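Local coordinates for protein putative cyclohexadienyl dehydrogenase and ADH prephenate dehydrogenase (PDB 4WJI) that probably catalyses the NAD(P)+-dependent oxidative decarboxylation of prephenate to 4-hydroxyphenylpyruvate in tyrosine biosynthesis, and here binds NADP and tyrosine, at residues S17-D22 with G135-F140; A185-L190 with A245-L250. One frame throughout, in Å; residues are numbered along the deposited sequence.

Contact 1: residues S17-D22 with G135-F140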
loop_
_atom_site.group_PDB
_atom_site.type_symbol
_atom_site.label_atom_id
_atom_site.label_comp_id
_atom_site.label_asym_id
_atom_site.label_seq_id
_atom_site.Cartn_x
_atom_site.Cartn_y
_atom_site.Cartn_z
ATOM N N SER A 17 -14.256 -18.934 6.042
ATOM C CA SER A 17 -15.629 -18.472 5.794
ATOM C C SER A 17 -15.876 -18.012 4.351
ATOM O O SER A 17 -17.023 -18.026 3.871
ATOM C CB SER A 17 -16.069 -17.378 6.770
ATOM O OG SER A 17 -15.502 -16.134 6.458
ATOM N N SER A 18 -14.824 -17.526 3.692
ATOM C CA SER A 18 -14.918 -17.173 2.286
ATOM C C SER A 18 -15.096 -18.444 1.447
ATOM O O SER A 18 -15.914 -18.507 0.506
ATOM C CB SER A 18 -13.721 -16.319 1.846
ATOM O OG SER A 18 -13.770 -15.058 2.501
ATOM N N ILE A 19 -14.341 -19.477 1.813
ATOM C CA ILE A 19 -14.493 -20.794 1.154
ATOM C C ILE A 19 -15.908 -21.329 1.403
ATOM O O ILE A 19 -16.586 -21.768 0.478
ATOM C CB ILE A 19 -13.420 -21.769 1.641
ATOM C CG1 ILE A 19 -12.030 -21.290 1.183
ATOM C CG2 ILE A 19 -13.726 -23.162 1.187
ATOM C CD1 ILE A 19 -10.892 -22.084 1.749
ATOM N N ALA A 20 -16.382 -21.236 2.633
ATOM C CA ALA A 20 -17.742 -21.687 2.922
ATOM C C ALA A 20 -18.804 -20.995 2.047
ATOM O O ALA A 20 -19.682 -21.644 1.505
ATOM C CB ALA A 20 -18.078 -21.506 4.393
ATOM N N ARG A 21 -18.677 -19.676 1.891
ATOM C CA ARG A 21 -19.649 -18.923 1.116
ATOM C C ARG A 21 -19.575 -19.317 -0.359
ATOM O O ARG A 21 -20.624 -19.430 -1.006
ATOM C CB ARG A 21 -19.442 -17.418 1.319
ATOM C CG ARG A 21 -19.906 -16.906 2.677
ATOM C CD ARG A 21 -19.593 -15.444 2.836
ATOM N NE ARG A 21 -20.026 -14.821 4.100
ATOM C CZ ARG A 21 -19.293 -14.723 5.204
ATOM N NH1 ARG A 21 -18.133 -15.355 5.303
ATOM N NH2 ARG A 21 -19.721 -14.020 6.245
ATOM N N ASP A 22 -18.379 -19.527 -0.880
ATOM C CA ASP A 22 -18.238 -19.955 -2.271
ATOM C C ASP A 22 -18.800 -21.367 -2.517
ATOM O O ASP A 22 -19.424 -21.621 -3.570
ATOM C CB ASP A 22 -16.782 -19.936 -2.718
ATOM C CG ASP A 22 -16.263 -18.578 -2.951
ATOM O OD1 ASP A 22 -17.065 -17.635 -3.243
ATOM O OD2 ASP A 22 -14.999 -18.455 -2.892
ATOM N N GLY A 135 -15.433 -12.595 5.856
ATOM C CA GLY A 135 -15.391 -13.329 4.609
ATOM C C GLY A 135 -16.519 -12.927 3.666
ATOM O O GLY A 135 -17.505 -12.302 4.088
ATOM N N PHE A 136 -16.360 -13.304 2.405
ATOM C CA PHE A 136 -17.322 -12.973 1.357
ATOM C C PHE A 136 -17.137 -13.903 0.156
ATOM O O PHE A 136 -16.058 -14.452 -0.048
ATOM C CB PHE A 136 -17.278 -11.492 0.956
ATOM C CG PHE A 136 -15.921 -11.018 0.474
ATOM C CD1 PHE A 136 -14.981 -10.526 1.370
ATOM C CD2 PHE A 136 -15.596 -11.046 -0.878
ATOM C CE1 PHE A 136 -13.736 -10.089 0.922
ATOM C CE2 PHE A 136 -14.364 -10.592 -1.341
ATOM C CZ PHE A 136 -13.429 -10.113 -0.434
ATOM N N ALA A 137 -18.219 -14.129 -0.585
ATOM C CA ALA A 137 -18.144 -14.816 -1.852
ATOM C C ALA A 137 -17.372 -14.006 -2.863
ATOM O O ALA A 137 -17.539 -12.820 -3.002
ATOM C CB ALA A 137 -19.546 -15.137 -2.377
ATOM N N GLY A 138 -16.507 -14.672 -3.582
ATOM C CA GLY A 138 -15.786 -14.049 -4.680
ATOM C C GLY A 138 -14.379 -13.599 -4.327
ATOM O O GLY A 138 -13.707 -13.048 -5.178
ATOM N N LEU A 139 -13.902 -13.909 -3.109
ATOM C CA LEU A 139 -12.534 -13.498 -2.723
ATOM C C LEU A 139 -11.459 -14.066 -3.642
ATOM O O LEU A 139 -10.422 -13.440 -3.844
ATOM C CB LEU A 139 -12.263 -13.889 -1.271
ATOM C CG LEU A 139 -10.856 -13.637 -0.721
ATOM C CD1 LEU A 139 -10.496 -12.180 -0.675
ATOM C CD2 LEU A 139 -10.703 -14.232 0.677
ATOM N N PHE A 140 -11.691 -15.269 -4.162
ATOM C CA PHE A 140 -10.684 -15.988 -4.923
ATOM C C PHE A 140 -10.765 -15.775 -6.420
ATOM O O PHE A 140 -9.946 -16.310 -7.151
ATOM C CB PHE A 140 -10.738 -17.469 -4.541
ATOM C CG PHE A 140 -10.736 -17.665 -3.064
ATOM C CD1 PHE A 140 -9.579 -17.429 -2.328
ATOM C CD2 PHE A 140 -11.856 -18.091 -2.394
ATOM C CE1 PHE A 140 -9.579 -17.588 -0.934
ATOM C CE2 PHE A 140 -11.868 -18.221 -1.016
ATOM C CZ PHE A 140 -10.737 -18.007 -0.295
HETATM O O HOH W 1 -14.093 -16.874 -4.876
HETATM O O HOH W 2 -14.758 -16.293 -1.492
#
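Residues 17-22 lie in helix 14-26; 135-140 has no regular structure beyond a type II turn from F136 to L139. The backbones are closest at S18-G135 (CA-CA 4.5 Å) and D22-A137 (5.2 Å). An ideal CB on G135 would clash with S17 OG, S18 OG and R21 NH1, so glycine permits this approach. Two loop amides donate to helix side chains: F136 N to S18 OG (3.1 Å) and G138 N to D22 OD1 (3.0 Å). S18 OG is also hydrogen-bonded to L14 O, S17 OG to G13 O and R21 NH2 to P132 O. G138, with phi +99°, occupies the turn position that favours glycine. Water 2 bridges D22 OD2 (2.6 Å), F136 O (2.7 Å) and L139 N (3.0 Å), accepting from the last; water 1 joins D22 OD2 (2.7 Å) to F140 N (3.0 Å). I19 CG1 packs on F140 CE2 at 3.8 Å. Helix side chains and two waters thus satisfy backbone polar groups of the turn, fastening it to the Rossmann-type domain's first helix.

Contact 2: residues A185-L190 with A245-L250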
loop_
_atom_site.group_PDB
_atom_site.type_symbol
_atom_site.label_atom_id
_atom_site.label_comp_id
_atom_site.label_asym_id
_atom_site.label_seq_id
_atom_site.Cartn_x
_atom_site.Cartn_y
_atom_site.Cartn_z
ATOM N N ALA A 185 8.224 -15.233 0.662
ATOM C CA ALA A 185 9.039 -14.374 1.507
ATOM C C ALA A 185 9.195 -12.995 0.885
ATOM O O ALA A 185 9.145 -12.026 1.603
ATOM C CB ALA A 185 10.400 -14.996 1.817
ATOM N N ILE A 186 9.366 -12.926 -0.440
ATOM C CA ILE A 186 9.525 -11.611 -1.090
ATOM C C ILE A 186 8.206 -10.974 -1.467
ATOM O O ILE A 186 8.102 -9.761 -1.325
ATOM C CB ILE A 186 10.544 -11.642 -2.266
ATOM C CG1 ILE A 186 10.774 -10.247 -2.846
ATOM C CG2 ILE A 186 10.138 -12.612 -3.356
ATOM C CD1 ILE A 186 11.337 -9.243 -1.830
ATOM N N VAL A 187 7.237 -11.741 -2.001
ATOM C CA VAL A 187 5.986 -11.101 -2.499
ATOM C C VAL A 187 4.989 -10.822 -1.389
ATOM O O VAL A 187 4.038 -10.041 -1.593
ATOM C CB VAL A 187 5.214 -11.859 -3.625
ATOM C CG1 VAL A 187 6.018 -11.947 -4.911
ATOM C CG2 VAL A 187 4.719 -13.225 -3.167
ATOM N N SER A 188 5.149 -11.426 -0.208
ATOM C CA SER A 188 4.160 -11.251 0.851
ATOM C C SER A 188 4.757 -10.969 2.224
ATOM O O SER A 188 4.371 -10.024 2.889
ATOM C CB SER A 188 3.288 -12.532 0.934
ATOM O OG SER A 188 2.302 -12.396 1.952
ATOM N N HIS A 189 5.681 -11.821 2.678
ATOM C CA HIS A 189 6.114 -11.727 4.043
ATOM C C HIS A 189 6.963 -10.493 4.331
ATOM O O HIS A 189 6.671 -9.772 5.282
ATOM C CB HIS A 189 6.787 -13.029 4.513
ATOM C CG HIS A 189 5.933 -14.234 4.257
ATOM N ND1 HIS A 189 6.459 -15.508 4.232
ATOM C CD2 HIS A 189 4.626 -14.352 3.921
ATOM C CE1 HIS A 189 5.493 -16.367 3.963
ATOM N NE2 HIS A 189 4.366 -15.683 3.754
ATOM N N LEU A 190 7.971 -10.261 3.497
ATOM C CA LEU A 190 8.768 -9.040 3.627
ATOM C C LEU A 190 7.904 -7.793 3.518
ATOM O O LEU A 190 8.003 -6.897 4.371
ATOM C CB LEU A 190 9.953 -9.023 2.653
ATOM C CG LEU A 190 10.888 -7.811 2.796
ATOM C CD1 LEU A 190 11.575 -7.844 4.149
ATOM C CD2 LEU A 190 11.921 -7.742 1.693
ATOM N N ALA A 245 13.809 -18.089 5.041
ATOM C CA ALA A 245 13.557 -17.343 3.800
ATOM C C ALA A 245 13.307 -15.865 4.068
ATOM O O ALA A 245 13.803 -15.010 3.326
ATOM C CB ALA A 245 12.396 -17.929 3.033
ATOM N N ILE A 246 12.586 -15.575 5.147
ATOM C CA ILE A 246 12.375 -14.206 5.538
ATOM C C ILE A 246 13.700 -13.499 5.845
ATOM O O ILE A 246 13.919 -12.343 5.441
ATOM C CB ILE A 246 11.378 -14.130 6.726
ATOM C CG1 ILE A 246 9.960 -14.455 6.212
ATOM C CG2 ILE A 246 11.431 -12.782 7.408
ATOM C CD1 ILE A 246 8.926 -14.623 7.293
ATOM N N LEU A 247 14.564 -14.140 6.633
ATOM C CA LEU A 247 15.832 -13.510 7.007
ATOM C C LEU A 247 16.678 -13.260 5.766
ATOM O O LEU A 247 17.355 -12.220 5.697
ATOM C CB LEU A 247 16.600 -14.369 8.028
ATOM C CG LEU A 247 15.978 -14.375 9.410
ATOM C CD1 LEU A 247 16.665 -15.376 10.372
ATOM C CD2 LEU A 247 15.951 -13.009 10.057
ATOM N N GLU A 248 16.653 -14.168 4.792
ATOM C CA GLU A 248 17.405 -13.953 3.539
ATOM C C GLU A 248 16.876 -12.692 2.821
ATOM O O GLU A 248 17.682 -11.826 2.388
ATOM C CB GLU A 248 17.352 -15.146 2.596
ATOM C CG GLU A 248 18.071 -14.967 1.255
HETATM N N MSE A 249 15.565 -12.546 2.719
HETATM C CA MSE A 249 15.003 -11.389 2.023
HETATM C C MSE A 249 15.231 -10.106 2.810
HETATM O O MSE A 249 15.503 -9.048 2.180
HETATM C CB MSE A 249 13.515 -11.621 1.748
HETATM C CG MSE A 249 13.279 -12.806 0.795
HETATM SE SE MSE A 249 14.222 -12.585 -0.924
HETATM C CE MSE A 249 13.525 -14.282 -1.657
ATOM N N LEU A 250 15.137 -10.154 4.155
ATOM C CA LEU A 250 15.453 -8.979 4.969
ATOM C C LEU A 250 16.899 -8.534 4.740
ATOM O O LEU A 250 17.153 -7.318 4.657
ATOM C CB LEU A 250 15.222 -9.192 6.459
ATOM C CG LEU A 250 13.809 -9.081 6.957
ATOM C CD1 LEU A 250 13.704 -9.643 8.355
ATOM C CD2 LEU A 250 13.356 -7.631 6.984
#
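This is an apolar crossing of two helices in the all-helical part of the chain that belongs to the dimerization-domain family: 185-190 lies on helix 177-203 and 245-250 on helix 243-265. The segment axes pass 9.7 Å apart at a signed angle of -97°, nearly perpendicular, so the interface is compact, burying 363 Å² over both sides. A185 marks the close approach, its CA 5.2 Å from that of I246. Its methyl points at the other helix, with CB 3.8 Å from A245 CB and 3.8 Å from M249 CG. M249, a selenomethionine in this crystal, has the largest covered area (83 Å²); its SE sits 4.0 Å from I186 CB. Farther along, L190 CD1 meets L250 CD2 at 3.4 Å, while L190 CD2 lies 4.2 Å from M249 CB. At H189, CB is 3.9 Å from I246 CD1, but the imidazole has its polar partners outside: ND1 bonds N242 and NE2 weakly bonds S99 O. The 185-190 helix widens into a pi-type turn, evidenced by the i+5 bond from L190 N to A185 O (2.8 Å). Within that turn, S188 touches the bound tyrosine and its OG bonds S219 O of the second subunit. With no polar pairing between the segments, cohesion rests on van der Waals contact and burial of aliphatic surface, while the polar groups of S188 and H189 are engaged beyond this interface.

Overall arrangement
The two contacts belong to different parts of the subunit: contact 1 lies in the nucleotide-binding domain and contact 2 in the helical dimerization domain, on opposite sides of the chain's centre. Their centres are 27 Å apart and their nearest atoms about 13 Å, so they do not touch. The bound ligands relate them. In contact 1 the F140 side chain comes within about 6 Å of NADP, and that of L139 within about 8 Å of tyrosine; in contact 2 the H189 side chain is about 5 Å from tyrosine and 7 Å from NADP. Both contacts thus approach the cofactor similarly, but contact 2 comes closer to tyrosine, including S188 of its pocket, and borders the second subunit.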